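Local coordinates for molybdenum-binding-protein (Azotobacter vinelandii, PDB 1H9M) that binds molybdate in the cytoplasm and probably serves molybdate homeostasis by storing or buffering the oxyanion, at the interface of chains A and B. Coordinates in Å, arbitrary orientation; residue numbers count along the deposited sequence, not the author numbering. Chains: chain A/B, Molybdenum-binding-protein.

Both contacts belong to the same A-B interface, the centres of their C-alpha atoms about 14 Å apart. They share no residue but are joined through the chain: strand A:5-6 runs between A:Met4 of contact 1 and A:Ser7 of contact 2, A:Val59 and A:Lys63 lie in and just after strand 57-62, and strand B:68-70 leads on to the B:73-76 turn and strand B:77-78. Contact 1 is chiefly apolar, whereas contact 2 carries a pair of backbone-directed hydrogen bonds close to molybdate-pocket residues. Together they probably help hold the N-terminal segment of A, with neighbouring strands A:57-62 and A:140-143, against B in the three-copy deposited assembly.

Contact 1: the interface of chains A and B. Residues chain A 4, 59, 142-143; chain B 72-74, 76, 78.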
ATOM      1  N   MET A   4      16.054 -14.328   4.346  1.00 44.03           N
ATOM      2  CA  MET A   4      15.227 -13.626   5.357  1.00 39.86           C
ATOM      3  C   MET A   4      13.947 -14.419   5.657  1.00 36.99           C
ATOM      4  O   MET A   4      13.480 -15.173   4.806  1.00 39.22           O
ATOM      5  CB  MET A   4      14.731 -12.291   4.838  1.00 41.10           C
ATOM      6  CG  MET A   4      15.733 -11.189   4.581  1.00 34.71           C
ATOM      7  SD  MET A   4      14.755  -9.715   4.080  1.00 39.87           S
ATOM      8  CE  MET A   4      14.543  -8.986   5.656  1.00 30.83           C
ATOM      9  N   VAL A  59      17.904  -6.522  -2.321  1.00 20.18           N
ATOM     10  CA  VAL A  59      16.674  -7.271  -2.488  1.00 17.86           C
ATOM     11  C   VAL A  59      15.477  -6.260  -2.523  1.00 16.93           C
ATOM     12  O   VAL A  59      15.608  -5.179  -1.961  1.00 18.20           O
ATOM     13  CB  VAL A  59      16.402  -8.280  -1.346  1.00 24.74           C
ATOM     14  CG1 VAL A  59      17.385  -9.433  -1.687  1.00 24.54           C
ATOM     15  CG2 VAL A  59      16.395  -7.633   0.021  1.00 19.61           C
ATOM     16  N   GLY A 142      16.131  -3.944   0.408  1.00 20.08           N
ATOM     17  CA  GLY A 142      16.969  -4.460   1.510  1.00 22.83           C
ATOM     18  C   GLY A 142      18.431  -4.653   1.043  1.00 21.49           C
ATOM     19  O   GLY A 142      18.656  -4.786  -0.142  1.00 19.40           O
ATOM     20  N   VAL A 143      19.336  -4.427   1.976  1.00 21.08           N
ATOM     21  CA  VAL A 143      20.766  -4.624   1.670  1.00 26.98           C
ATOM     22  C   VAL A 143      21.299  -5.653   2.680  1.00 28.73           C
ATOM     23  O   VAL A 143      21.100  -5.714   3.839  1.00 26.87           O
ATOM     24  CB  VAL A 143      21.680  -3.408   1.629  1.00 28.51           C
ATOM     25  CG1 VAL A 143      21.303  -2.495   0.464  1.00 26.86           C
ATOM     26  CG2 VAL A 143      21.753  -2.660   2.946  1.00 30.25           C
TER
ATOM     27  N   ASP B  72      13.161 -13.085  11.223  1.00 35.31           N
ATOM     28  CA  ASP B  72      14.632 -13.149  11.144  1.00 38.38           C
ATOM     29  C   ASP B  72      15.064 -12.304   9.956  1.00 34.58           C
ATOM     30  O   ASP B  72      14.773 -12.666   8.818  1.00 36.29           O
ATOM     31  CB  ASP B  72      15.078 -14.596  10.958  1.00 43.89           C
ATOM     32  CG  ASP B  72      16.576 -14.787  10.811  1.00 52.46           C
ATOM     33  OD1 ASP B  72      17.333 -13.874  11.210  1.00 48.50           O
ATOM     34  OD2 ASP B  72      16.961 -15.864  10.295  1.00 56.01           O
ATOM     35  N   SER B  73      15.792 -11.226  10.226  1.00 38.77           N
ATOM     36  CA  SER B  73      16.289 -10.368   9.151  1.00 38.71           C
ATOM     37  C   SER B  73      17.471 -10.975   8.425  1.00 39.03           C
ATOM     38  O   SER B  73      17.759 -10.635   7.274  1.00 36.82           O
ATOM     39  CB  SER B  73      16.613  -8.982   9.720  1.00 42.11           C
ATOM     40  OG  SER B  73      17.673  -9.074  10.663  1.00 42.36           O
ATOM     41  N   SER B  74      18.171 -11.912   9.079  1.00 39.73           N
ATOM     42  CA  SER B  74      19.311 -12.593   8.474  1.00 39.59           C
ATOM     43  C   SER B  74      20.391 -11.591   8.062  1.00 37.38           C
ATOM     44  O   SER B  74      20.916 -11.646   6.961  1.00 40.77           O
ATOM     45  CB  SER B  74      18.896 -13.415   7.258  1.00 48.38           C
ATOM     46  OG  SER B  74      18.050 -14.496   7.615  1.00 58.74           O
ATOM     47  N   TYR B  76      19.987  -8.629   6.923  1.00 32.90           N
ATOM     48  CA  TYR B  76      19.612  -7.551   5.993  1.00 32.55           C
ATOM     49  C   TYR B  76      19.146  -6.298   6.716  1.00 29.91           C
ATOM     50  O   TYR B  76      18.517  -6.369   7.778  1.00 32.66           O
ATOM     51  CB  TYR B  76      18.489  -8.061   5.067  1.00 34.20           C
ATOM     52  CG  TYR B  76      18.965  -8.813   3.852  1.00 37.52           C
ATOM     53  CD1 TYR B  76      19.020  -8.209   2.608  1.00 38.47           C
ATOM     54  CD2 TYR B  76      19.374 -10.143   3.952  1.00 42.57           C
ATOM     55  CE1 TYR B  76      19.476  -8.872   1.485  1.00 43.28           C
ATOM     56  CE2 TYR B  76      19.827 -10.819   2.830  1.00 47.29           C
ATOM     57  CZ  TYR B  76      19.873 -10.186   1.607  1.00 47.18           C
ATOM     58  OH  TYR B  76      20.317 -10.879   0.509  1.00 52.21           O
ATOM     59  N   LEU B  78      16.671  -3.094   6.071  1.00 22.05           N
ATOM     60  CA  LEU B  78      15.597  -2.742   5.112  1.00 21.41           C
ATOM     61  C   LEU B  78      15.434  -1.257   5.014  1.00 19.62           C
ATOM     62  O   LEU B  78      15.667  -0.508   5.959  1.00 20.01           O
ATOM     63  CB  LEU B  78      14.258  -3.344   5.660  1.00 18.84           C
ATOM     64  CG  LEU B  78      14.292  -4.877   5.783  1.00 23.15           C
ATOM     65  CD1 LEU B  78      12.945  -5.382   6.291  1.00 24.98           C
ATOM     66  CD2 LEU B  78      14.656  -5.502   4.468  1.00 20.95           C
TER
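With CG anti to its own carbonyl carbon (chi1 -85°) and the ring turned to a chi2 of -101°, B:Tyr76 lays one side of its phenol ring over A:Val59 and A:Met4. The A:Met4 chain is extended as far as SD and then bends at chi3 (92°), which swings the terminal methyl toward B:Leu78. A:Val59 meets the ring obliquely with both methyls: CG2 lies 3.6 Å from CE1 of B:Tyr76, while CG1 sits near the same carbon and the phenol oxygen. On the same side of the ring, but over its other long edge, CG of A:Met4 comes within 3.8 Å of CD2 of B:Tyr76. The carbonyl carbon of A:Gly142 lies in plane at the ring edge, and the A:Val143 carbonyl lies on the side away from A:Val59 and A:Met4, its carbon 3.4 Å from CD1 of B:Tyr76. Replacing B:Tyr76 with alanine would probably leave a gap over A:Val59 and A:Met4, which would lose the aromatic surface they pack on, and beside the A:Val143 carbonyl. Beyond the ring, CE of A:Met4 and CD2 of B:Leu78 meet tip to tip at 3.7 Å, and that same leucine methyl lies 3.9 Å from CA of A:Gly142. The B:Ser73 carbonyl oxygen faces CG of A:Met4. Behind this turn, the amide N of B:Ser74 donates to OD1 of B:Asp72 (3.0 Å) from above the carboxylate plane, a bond within B that probably helps hold the turn in shape beside A:Met4. In the fold, A:Met4 (the first modelled residue), strand A:57-62 and the C-terminal strand A:140-143 converge on B around strand 77-78, and A:Gly142 pairs with B:Leu78 in an antiparallel beta bridge.

Contact 2: the interface of chains A and B. Residues chain A 7, 9, 63; chain B 68-69, 114-115, 118, 122.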
ATOM      1  N   SER A   7       7.247 -12.019   5.951  1.00 19.40           N
ATOM      2  CA  SER A   7       5.954 -12.509   5.477  1.00 16.85           C
ATOM      3  C   SER A   7       5.812 -12.194   3.984  1.00 21.43           C
ATOM      4  O   SER A   7       5.246 -13.044   3.279  1.00 24.25           O
ATOM      5  CB  SER A   7       4.806 -11.913   6.303  1.00 17.94           C
ATOM      6  OG  SER A   7       4.838 -10.479   6.080  1.00 17.86           O
ATOM      7  N   ARG A   9       5.595 -12.247   0.339  1.00 20.38           N
ATOM      8  CA  ARG A   9       5.780 -13.387  -0.535  1.00 23.62           C
ATOM      9  C   ARG A   9       6.776 -13.104  -1.661  1.00 26.03           C
ATOM     10  O   ARG A   9       7.104 -14.091  -2.324  1.00 25.68           O
ATOM     11  CB  ARG A   9       4.439 -13.816  -1.144  1.00 21.74           C
ATOM     12  CG  ARG A   9       3.355 -14.148  -0.117  1.00 26.61           C
ATOM     13  CD  ARG A   9       3.720 -15.422   0.659  1.00 28.17           C
ATOM     14  NE  ARG A   9       4.586 -15.113   1.784  1.00 30.33           N
ATOM     15  CZ  ARG A   9       5.374 -15.997   2.391  1.00 34.06           C
ATOM     16  NH1 ARG A   9       5.301 -17.238   1.922  1.00 36.90           N
ATOM     17  NH2 ARG A   9       6.150 -15.661   3.390  1.00 32.17           N
ATOM     18  N   LYS A  63       4.814  -7.116  -0.624  1.00 15.36           N
ATOM     19  CA  LYS A  63       3.786  -7.977  -0.135  1.00 16.65           C
ATOM     20  C   LYS A  63       2.732  -8.315  -1.223  1.00 14.59           C
ATOM     21  O   LYS A  63       2.492  -7.429  -2.033  1.00 15.77           O
ATOM     22  CB  LYS A  63       3.021  -7.303   1.021  1.00 22.83           C
ATOM     23  CG  LYS A  63       3.570  -7.531   2.412  1.00 31.84           C
ATOM     24  CD  LYS A  63       2.813  -6.622   3.403  1.00 30.31           C
ATOM     25  CE  LYS A  63       1.393  -7.001   3.279  1.00 25.61           C
ATOM     26  NZ  LYS A  63       0.934  -8.020   4.277  1.00 30.92           N
TER
ATOM     27  N   LEU B  68       4.129  -5.728   7.292  1.00 13.31           N
ATOM     28  CA  LEU B  68       4.780  -7.026   7.048  1.00 16.00           C
ATOM     29  C   LEU B  68       5.206  -7.584   8.451  1.00 15.26           C
ATOM     30  O   LEU B  68       5.319  -6.803   9.371  1.00 17.64           O
ATOM     31  CB  LEU B  68       6.060  -6.789   6.301  1.00 17.40           C
ATOM     32  CG  LEU B  68       5.869  -6.338   4.841  1.00 22.26           C
ATOM     33  CD1 LEU B  68       5.366  -4.909   4.747  1.00 30.66           C
ATOM     34  CD2 LEU B  68       7.270  -6.382   4.210  1.00 25.89           C
ATOM     35  N   LEU B  69       5.390  -8.899   8.484  1.00 15.72           N
ATOM     36  CA  LEU B  69       5.943  -9.488   9.719  1.00 16.74           C
ATOM     37  C   LEU B  69       7.313 -10.103   9.456  1.00 18.98           C
ATOM     38  O   LEU B  69       7.492 -10.703   8.401  1.00 17.32           O
ATOM     39  CB  LEU B  69       5.042 -10.566  10.327  1.00 17.98           C
ATOM     40  CG  LEU B  69       3.699  -9.986  10.850  1.00 16.17           C
ATOM     41  CD1 LEU B  69       2.810 -11.213  11.233  1.00 22.18           C
ATOM     42  CD2 LEU B  69       3.859  -9.100  12.047  1.00 22.10           C
ATOM     43  N   VAL B 114      -1.481 -11.332   6.893  1.00 15.65           N
ATOM     44  CA  VAL B 114      -0.509 -11.981   6.010  1.00 17.36           C
ATOM     45  C   VAL B 114      -1.118 -13.287   5.436  1.00 19.61           C
ATOM     46  O   VAL B 114      -2.250 -13.669   5.809  1.00 21.09           O
ATOM     47  CB  VAL B 114       0.777 -12.340   6.777  1.00 19.95           C
ATOM     48  CG1 VAL B 114       1.525 -11.171   7.401  1.00 22.27           C
ATOM     49  CG2 VAL B 114       0.403 -13.292   7.917  1.00 17.52           C
ATOM     50  N   THR B 115      -0.516 -13.817   4.384  1.00 18.18           N
ATOM     51  CA  THR B 115      -1.028 -15.089   3.848  1.00 17.37           C
ATOM     52  C   THR B 115      -0.852 -16.112   4.959  1.00 22.31           C
ATOM     53  O   THR B 115       0.083 -16.178   5.803  1.00 22.81           O
ATOM     54  CB  THR B 115      -0.242 -15.524   2.589  1.00 19.16           C
ATOM     55  OG1 THR B 115       1.157 -15.620   3.016  1.00 22.00           O
ATOM     56  CG2 THR B 115      -0.333 -14.556   1.441  1.00 19.33           C
ATOM     57  N   ALA B 118       2.628 -17.589   5.005  1.00 25.67           N
ATOM     58  CA  ALA B 118       3.617 -16.872   5.784  1.00 26.05           C
ATOM     59  C   ALA B 118       3.584 -17.312   7.249  1.00 24.09           C
ATOM     60  O   ALA B 118       4.616 -17.347   7.929  1.00 25.35           O
ATOM     61  CB  ALA B 118       3.397 -15.341   5.642  1.00 22.00           C
ATOM     62  N   LEU B 122       7.028 -18.680   8.885  1.00 31.81           N
ATOM     63  CA  LEU B 122       7.744 -17.942   9.908  1.00 31.12           C
ATOM     64  C   LEU B 122       7.606 -18.658  11.270  1.00 31.94           C
ATOM     65  O   LEU B 122       8.103 -18.085  12.228  1.00 34.28           O
ATOM     66  CB  LEU B 122       7.303 -16.482  10.020  1.00 34.20           C
ATOM     67  CG  LEU B 122       7.439 -15.575   8.783  1.00 36.56           C
ATOM     68  CD1 LEU B 122       7.122 -14.126   9.174  1.00 28.59           C
ATOM     69  CD2 LEU B 122       8.814 -15.649   8.155  1.00 37.75           C
TER
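The N-terminal segment of chain A, just past strand 5-6, docks between strand B:68-70 and the strand-helix junction formed by B:109-115 and B:116-121, a junction belonging to the second TOBE domain. A:Ser7 makes a two-way connection with B:Leu69: its amide N donates to the leucine carbonyl O at 2.8 Å, and the amide N of B:Leu69 returns a bond to the hydroxyl OG of A:Ser7 at 2.9 Å, almost straight at the hydrogen (175°). The serine hydroxyl sits between its own backbone N and carbonyl carbon (chi1 63°), the rotamer that directs it at the B:Leu69 amide. CB of A:Ser7 meanwhile packs on CG1 of B:Val114 at 3.5 Å and also approaches the methyl of B:Ala118. A:Arg9 folds back through bends at chi2 and chi3 and grips the carbonyl O of A:Ser7 side-on, with NE at 2.6 Å and NH2 at 2.8 Å from that oxygen. Both bonds lie in the guanidinium plane, fixing its rotation and presenting one face to B:Ala118, whose CA lies 3.7 Å above the plane, toward its rim. Farther back, CD of A:Arg9 passes OG1 of B:Thr115 at 3.5 Å as the two side chains cross obliquely. Within B, the same hydroxyl oxygen accepts from the amide N of B:Ala118 (3.2 Å), capping the first turn of helix B:116-121. On the opposite flank, the aliphatic stem of A:Lys63 and the side chain of B:Leu68 run past each other in opposite directions, with tight contact at CD of the lysine. Because B:Val114, B:Thr115 and B:Ala118 belong to a molybdate pocket, the contact sets the N-terminal segment of A directly against binding-site structure of B, an arrangement that could help couple chain association to molybdate binding.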